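Local coordinates for thioesterase superfamily protein (Shewanella loihica, PDB 2PRX) that probably hydrolyses thioesters, as a hot-dog-fold member of the thioesterase superfamily, at residues I41-P46 against E113-G118; V96-N101 against V147-P152; K127-I132 against R143-A148. One frame throughout, in Å; residues are numbered along the deposited sequence.

Interaction 1: residues I41-P46 against E113-G118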
# COMPACT_ATOMS: atom_id res chain seq x y z
N ILE A 41 12.16 10.68 9.78
CA ILE A 41 10.82 10.91 10.32
C ILE A 41 9.99 11.79 9.39
O ILE A 41 10.49 12.59 8.61
CB ILE A 41 10.88 11.53 11.73
CG1 ILE A 41 9.54 11.76 12.41
CG2 ILE A 41 11.68 12.83 11.67
CD1 ILE A 41 9.56 11.83 13.91
N ALA A 42 8.67 11.58 9.47
CA ALA A 42 7.67 12.35 8.77
C ALA A 42 6.36 12.32 9.56
O ALA A 42 6.15 11.48 10.43
CB ALA A 42 7.50 11.89 7.33
N HIS A 43 5.53 13.27 9.18
CA HIS A 43 4.19 13.47 9.71
C HIS A 43 3.20 13.73 8.59
O HIS A 43 3.56 14.31 7.56
CB HIS A 43 4.23 14.65 10.69
CG HIS A 43 5.00 14.34 11.93
ND1 HIS A 43 6.32 14.70 12.09
CD2 HIS A 43 4.64 13.71 13.08
CE1 HIS A 43 6.74 14.32 13.28
NE2 HIS A 43 5.76 13.71 13.90
N PHE A 44 1.96 13.32 8.79
CA PHE A 44 0.91 13.48 7.81
C PHE A 44 -0.48 13.60 8.45
O PHE A 44 -0.71 13.00 9.50
CB PHE A 44 0.86 12.30 6.82
CG PHE A 44 -0.08 12.61 5.66
CD1 PHE A 44 0.20 13.63 4.77
CD2 PHE A 44 -1.24 11.88 5.49
CE1 PHE A 44 -0.65 13.92 3.73
CE2 PHE A 44 -2.09 12.17 4.44
CZ PHE A 44 -1.81 13.19 3.56
N MSE A 45 -1.32 14.36 7.78
CA MSE A 45 -2.70 14.65 8.10
C MSE A 45 -3.63 14.17 7.00
O MSE A 45 -3.81 14.79 5.96
CB MSE A 45 -2.91 16.16 8.30
CG MSE A 45 -4.26 16.51 8.91
SE MSE A 45 -4.62 15.52 10.52
CE MSE A 45 -4.01 16.97 11.63
N PRO A 46 -4.23 13.01 7.24
CA PRO A 46 -5.26 12.53 6.30
C PRO A 46 -6.34 13.58 6.05
O PRO A 46 -6.67 14.34 6.98
CB PRO A 46 -5.88 11.36 7.07
CG PRO A 46 -4.75 10.86 7.89
CD PRO A 46 -3.99 12.09 8.34
N GLU A 113 -2.81 13.72 13.48
CA GLU A 113 -1.52 13.76 12.79
C GLU A 113 -0.81 12.44 12.85
O GLU A 113 -0.61 11.86 13.93
CB GLU A 113 -0.71 14.88 13.46
CG GLU A 113 0.64 15.18 12.85
CD GLU A 113 1.53 16.02 13.77
OE1 GLU A 113 2.18 15.44 14.66
OE2 GLU A 113 1.56 17.26 13.62
N LEU A 114 -0.38 11.86 11.73
CA LEU A 114 0.27 10.56 11.76
C LEU A 114 1.80 10.73 11.76
O LEU A 114 2.31 11.52 10.99
CB LEU A 114 -0.13 9.71 10.56
CG LEU A 114 -1.64 9.65 10.25
CD1 LEU A 114 -1.91 9.10 8.86
CD2 LEU A 114 -2.36 8.81 11.30
N GLU A 115 2.49 9.98 12.62
CA GLU A 115 3.95 10.07 12.61
C GLU A 115 4.57 8.83 11.99
O GLU A 115 4.24 7.68 12.28
CB GLU A 115 4.48 10.36 14.02
CG GLU A 115 5.98 10.49 14.15
CD GLU A 115 6.47 10.97 15.50
OE1 GLU A 115 6.42 12.20 15.77
OE2 GLU A 115 6.95 10.15 16.33
N LEU A 116 5.51 9.04 11.09
CA LEU A 116 6.28 8.01 10.43
C LEU A 116 7.77 8.13 10.73
O LEU A 116 8.35 9.17 10.40
CB LEU A 116 6.12 8.11 8.90
CG LEU A 116 4.79 7.56 8.36
CD1 LEU A 116 3.76 8.68 8.36
CD2 LEU A 116 4.98 6.96 6.98
N VAL A 117 8.32 7.09 11.33
CA VAL A 117 9.73 6.99 11.69
C VAL A 117 10.38 5.80 11.00
O VAL A 117 9.87 4.68 11.06
CB VAL A 117 9.95 6.86 13.21
CG1 VAL A 117 11.44 6.88 13.54
CG2 VAL A 117 9.24 7.97 13.98
N GLY A 118 11.54 6.00 10.38
CA GLY A 118 12.25 4.97 9.70
C GLY A 118 13.53 4.54 10.40
O GLY A 118 14.29 5.39 10.89

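Interaction 2: residues V96-N101 against V147-P152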
# COMPACT_ATOMS: atom_id res chain seq x y z
N VAL A 96 13.61 3.06 -5.72
CA VAL A 96 12.31 2.44 -5.89
C VAL A 96 12.06 1.28 -4.93
O VAL A 96 12.98 0.60 -4.47
CB VAL A 96 12.16 1.86 -7.31
CG1 VAL A 96 12.04 2.98 -8.32
CG2 VAL A 96 13.35 0.96 -7.60
N THR A 97 10.78 1.02 -4.66
CA THR A 97 10.46 -0.08 -3.75
C THR A 97 10.56 -1.39 -4.51
O THR A 97 10.00 -1.49 -5.60
CB THR A 97 9.04 0.06 -3.16
OG1 THR A 97 8.95 1.22 -2.32
CG2 THR A 97 8.73 -1.15 -2.29
N ALA A 98 11.23 -2.40 -3.97
CA ALA A 98 11.28 -3.71 -4.62
C ALA A 98 10.35 -4.67 -3.90
O ALA A 98 9.65 -5.53 -4.45
CB ALA A 98 12.72 -4.22 -4.66
N ALA A 99 10.31 -4.51 -2.59
CA ALA A 99 9.38 -5.23 -1.74
C ALA A 99 9.00 -4.34 -0.57
O ALA A 99 9.79 -3.58 0.01
CB ALA A 99 10.03 -6.55 -1.38
N LEU A 100 7.73 -4.40 -0.21
CA LEU A 100 7.18 -3.70 0.94
C LEU A 100 6.17 -4.65 1.60
O LEU A 100 5.18 -4.97 0.94
CB LEU A 100 6.51 -2.38 0.63
CG LEU A 100 6.04 -1.50 1.80
CD1 LEU A 100 7.16 -1.17 2.78
CD2 LEU A 100 5.44 -0.21 1.26
N ASN A 101 6.47 -5.07 2.80
CA ASN A 101 5.71 -5.92 3.68
C ASN A 101 5.21 -5.11 4.86
O ASN A 101 5.90 -4.36 5.56
CB ASN A 101 6.54 -7.13 4.10
CG ASN A 101 7.11 -7.77 2.84
OD1 ASN A 101 6.39 -7.84 1.84
ND2 ASN A 101 8.36 -8.20 2.90
N VAL A 147 12.56 -3.13 1.21
CA VAL A 147 13.73 -3.35 0.40
C VAL A 147 13.62 -2.37 -0.77
O VAL A 147 12.79 -2.61 -1.65
CB VAL A 147 13.92 -4.74 -0.21
CG1 VAL A 147 15.00 -4.64 -1.28
CG2 VAL A 147 14.25 -5.78 0.85
N ALA A 148 14.43 -1.32 -0.73
CA ALA A 148 14.48 -0.34 -1.79
C ALA A 148 15.80 -0.44 -2.53
O ALA A 148 16.89 -0.63 -2.00
CB ALA A 148 14.24 1.05 -1.24
N VAL A 149 15.69 -0.34 -3.84
CA VAL A 149 16.80 -0.43 -4.77
C VAL A 149 16.87 0.81 -5.63
O VAL A 149 15.90 1.55 -5.79
CB VAL A 149 16.66 -1.64 -5.71
CG1 VAL A 149 16.59 -2.93 -4.90
CG2 VAL A 149 15.44 -1.37 -6.57
N LYS A 150 18.06 1.07 -6.21
CA LYS A 150 18.18 2.31 -6.96
C LYS A 150 17.29 2.26 -8.20
O LYS A 150 17.23 1.19 -8.80
CB LYS A 150 19.63 2.59 -7.35
CG LYS A 150 19.89 3.91 -8.06
CD LYS A 150 21.38 4.13 -8.23
CE LYS A 150 21.73 5.01 -9.42
NZ LYS A 150 23.05 5.69 -9.25
N MSE A 151 16.65 3.38 -8.51
CA MSE A 151 15.76 3.40 -9.67
C MSE A 151 16.50 2.89 -10.90
O MSE A 151 17.52 3.49 -11.27
CB MSE A 151 15.18 4.78 -9.94
CG MSE A 151 14.14 4.75 -11.06
SE MSE A 151 13.34 6.48 -11.29
CE MSE A 151 12.32 6.34 -9.67
N PRO A 152 16.08 1.80 -11.52
CA PRO A 152 16.82 1.34 -12.71
C PRO A 152 16.41 2.09 -13.97
O PRO A 152 15.64 1.59 -14.80
CB PRO A 152 16.45 -0.14 -12.81
CG PRO A 152 15.65 -0.45 -11.59
CD PRO A 152 14.98 0.84 -11.24

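Interaction 3: residues K127-I132 against R143-A148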
# COMPACT_ATOMS: atom_id res chain seq x y z
N LYS A 127 21.01 -0.28 -2.75
CA LYS A 127 19.98 -1.00 -2.02
C LYS A 127 20.03 -0.74 -0.51
O LYS A 127 21.05 -1.03 0.14
CB LYS A 127 20.11 -2.51 -2.28
CG LYS A 127 18.97 -3.31 -1.69
CD LYS A 127 19.21 -4.81 -1.74
CE LYS A 127 19.20 -5.42 -0.36
NZ LYS A 127 17.88 -5.29 0.31
N VAL A 128 18.95 -0.19 0.01
CA VAL A 128 18.67 0.05 1.42
C VAL A 128 17.51 -0.85 1.87
O VAL A 128 16.56 -1.04 1.11
CB VAL A 128 18.29 1.50 1.74
CG1 VAL A 128 18.57 1.86 3.19
CG2 VAL A 128 19.03 2.45 0.81
N VAL A 129 17.66 -1.37 3.08
CA VAL A 129 16.60 -2.08 3.80
C VAL A 129 16.11 -1.19 4.93
O VAL A 129 16.87 -0.63 5.73
CB VAL A 129 17.05 -3.46 4.30
CG1 VAL A 129 16.03 -4.04 5.26
CG2 VAL A 129 17.22 -4.42 3.13
N VAL A 130 14.80 -0.99 5.01
CA VAL A 130 14.32 0.02 5.94
C VAL A 130 13.13 -0.50 6.76
O VAL A 130 12.28 -1.16 6.17
CB VAL A 130 13.85 1.32 5.27
CG1 VAL A 130 13.76 2.39 6.35
CG2 VAL A 130 14.72 1.78 4.12
N GLU A 131 13.10 -0.15 8.03
CA GLU A 131 11.92 -0.47 8.86
C GLU A 131 11.20 0.81 9.25
O GLU A 131 11.80 1.76 9.76
CB GLU A 131 12.34 -1.28 10.07
CG GLU A 131 11.32 -1.41 11.17
CD GLU A 131 11.81 -2.24 12.34
OE1 GLU A 131 12.18 -3.42 12.10
OE2 GLU A 131 11.85 -1.75 13.48
N ILE A 132 9.91 0.87 9.01
CA ILE A 132 9.09 2.06 9.15
C ILE A 132 7.95 1.72 10.12
O ILE A 132 7.46 0.59 10.11
CB ILE A 132 8.49 2.55 7.82
CG1 ILE A 132 9.51 2.82 6.71
CG2 ILE A 132 7.58 3.77 8.01
CD1 ILE A 132 9.71 1.60 5.81
N ARG A 143 3.57 -1.54 11.16
CA ARG A 143 4.97 -1.83 10.94
C ARG A 143 5.17 -2.21 9.48
O ARG A 143 4.56 -3.18 9.06
CB ARG A 143 5.37 -2.96 11.87
CG ARG A 143 6.77 -3.11 12.38
CD ARG A 143 7.36 -1.88 13.02
NE ARG A 143 8.25 -2.33 14.11
CZ ARG A 143 8.59 -1.56 15.14
NH1 ARG A 143 8.17 -0.31 15.25
NH2 ARG A 143 9.40 -2.05 16.08
N GLY A 144 6.01 -1.52 8.72
CA GLY A 144 6.38 -1.86 7.37
C GLY A 144 7.86 -2.24 7.26
O GLY A 144 8.70 -1.67 7.97
N HIS A 145 8.18 -3.19 6.41
CA HIS A 145 9.50 -3.65 6.03
C HIS A 145 9.70 -3.44 4.53
O HIS A 145 9.01 -3.90 3.64
CB HIS A 145 9.79 -5.12 6.39
CG HIS A 145 11.12 -5.57 5.83
ND1 HIS A 145 12.30 -5.34 6.49
CD2 HIS A 145 11.47 -6.22 4.69
CE1 HIS A 145 13.31 -5.82 5.80
NE2 HIS A 145 12.84 -6.37 4.69
N MSE A 146 10.76 -2.72 4.20
CA MSE A 146 11.04 -2.30 2.87
C MSE A 146 12.46 -2.68 2.43
O MSE A 146 13.39 -2.56 3.22
CB MSE A 146 10.91 -0.76 2.75
CG MSE A 146 11.58 -0.27 1.48
SE MSE A 146 11.20 1.58 1.13
CE MSE A 146 9.46 1.12 0.43
N VAL A 147 12.56 -3.13 1.21
CA VAL A 147 13.73 -3.35 0.40
C VAL A 147 13.62 -2.37 -0.77
O VAL A 147 12.79 -2.61 -1.65
CB VAL A 147 13.92 -4.74 -0.21
CG1 VAL A 147 15.00 -4.64 -1.28
CG2 VAL A 147 14.25 -5.78 0.85
N ALA A 148 14.43 -1.32 -0.73
CA ALA A 148 14.48 -0.34 -1.79
C ALA A 148 15.80 -0.44 -2.53
O ALA A 148 16.89 -0.63 -2.00
CB ALA A 148 14.24 1.05 -1.24

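Interaction 1: residues I41-P46 against E113-G118
Ile-41 to Phe-44 pair with Leu-114 to Val-117 as antiparallel strands, their axes 4.5 Å apart at closest approach and their directions 161° apart. Ala-42 with Leu-116 and Phe-44 with Leu-114 are the hydrogen-bonded pairs. His-43 with Glu-115, between them, and Ile-41 with Val-117, beyond Ala-42, are the non-hydrogen-bonded pairs. On the face of Ile-41, His-43, Glu-115 and Val-117, the His-43 ring and the Glu-115 chain lie side by side and point the same way. With CG anti to the backbone N (chi1 -180°), Glu-115 sets CG beside the ring, 3.2 Å from His-43 NE2, and the extended chain carries OE1 to it. His-43 NE2 donates to Glu-115 OE1 at 2.5 Å, a very short bond. The oxygen sits at the ring edge, the carboxylate plane turned 73° from the ring. Ile-41 CD1 lies against the same carboxylate, 3.6 Å from Glu-115 CD. Glu-113 OE1 comes within 3.4 Å of His-43 CD2 from an oblique direction. An alanine at Glu-115 would probably leave His-43 NE2 without this acceptor and the ring freer to turn. On the other face, Leu-114 CD1 meets the edge of the Phe-44 ring. Past the strand end, Pro-46 CG packs tightly on Leu-114 CD1 at 3.5 Å. Phe-44 and Leu-116 rest on Leu-65 of helix 59-78. One mixed, more exposed face and one laid on the long helix fit the hot-dog fold.

Interaction 2: residues V96-N101 against V147-P152
Val-96 has CG1 anti to its carbonyl carbon (chi1 -70°), which brings CG1 to 3.6 Å from Met-151 CE. The same rotation puts CG2 between the backbone N and the carbonyl carbon. Val-149 holds its own CG2 in the equivalent place (chi1 -59°). Val-96 CG2 and Val-149 CG2 meet at 3.3 Å, a tight contact. Val-96 CG2 also reaches Pro-152 CD at 4.0 Å. Val-96 and Val-149 exchange two backbone hydrogen bonds in an antiparallel pair. Beyond Thr-97 the register slips by one residue. Ala-98 and Ala-99 both face Val-147, which makes a classic beta bulge. Val-147 O accepts from Ala-98 N at 2.8 Å and from Ala-99 N at a longer 3.3 Å. Ala-99 O takes the return bond from Val-147 N. Ala-98 CB points toward the partner strand and lies 4.1 Å from CG1 of both Val-147 and Val-149. The chain turns a corner at Ala-98. Thr-97 OG1 hydrogen-bonds Asp-67 of helix 59-78, and Ala-148 rests on Ala-74 of that helix. Strand 142-150 is flanked on its other edge by strand 127-135, while Ala-99 to Asn-101 pair antiparallel with a strand of the second subunit and carry the sheet across the interface.

Interaction 3: residues K127-I132 against R143-A148
Val-130 and Met-146 form the middle of three hydrogen-bonded pairs that join strands 127-132 and 143-148, which run antiparallel. Val-128 with Ala-148 and Ile-132 with Gly-144 are the other two. The packed side carries Val-128, Val-130, Ile-132, Met-146 and Ala-148, all buried. Chi2 of Ile-132, 93°, sets its CD1 4.0 Å from Met-146 CB. Val-130 CB faces Met-146 CB at 4.4 Å. Gly-144 brings no side chain to this face. Helix 59-78 covers it: Val-128 meets Ala-74, and Ile-132 meets Ile-66 and His-69.

The other face is more polar and more open to solvent, though Val-129 CG1 comes within 3.3 Å of His-145 CE1, obliquely to the ring. Val-129 CG2 meets Val-147 CG2 at 4.0 Å. Lys-127 bends at chi3 and chi4 and brings NZ to 3.4 Å from Val-147 CG1. At the other end, Glu-131 OE2 lies over one face of the Arg-143 guanidinium, 3.6 Å from NH2, with the two planes 21° apart. No N-H of Arg-143 points at this oxygen. The salt bridge therefore rests on charge alone and is likely to be less directional than a hydrogen-bonded one. Backbone bonds and buried apolar groups fix the strands to each other, while the charged groups lie at the solvent side.

All three interactions lie in one antiparallel sheet beside helix 59-78. Across it the strands run 34-36, 39-44, 114-122, 127-135, 142-150 and 95-104. Interaction 1 joins 39-44 to 114-122, interaction 3 joins 127-135 to 142-150, and interaction 2 joins 142-150 to 95-104. Interactions 2 and 3 share Val-147 and Ala-148, with centres 8 Å apart. Interactions 1 and 2 do not touch; their centres are 20 Å apart. Interaction 1 meets interaction 3 where Leu-116 CD2 packs on Ile-132 CG2. Along the chain, interaction 1 closes before interaction 3 opens, whereas the segments of 1 and 2 alternate. Strand 95-104 thus joins the sheet beyond the hairpin and brings it to the second subunit.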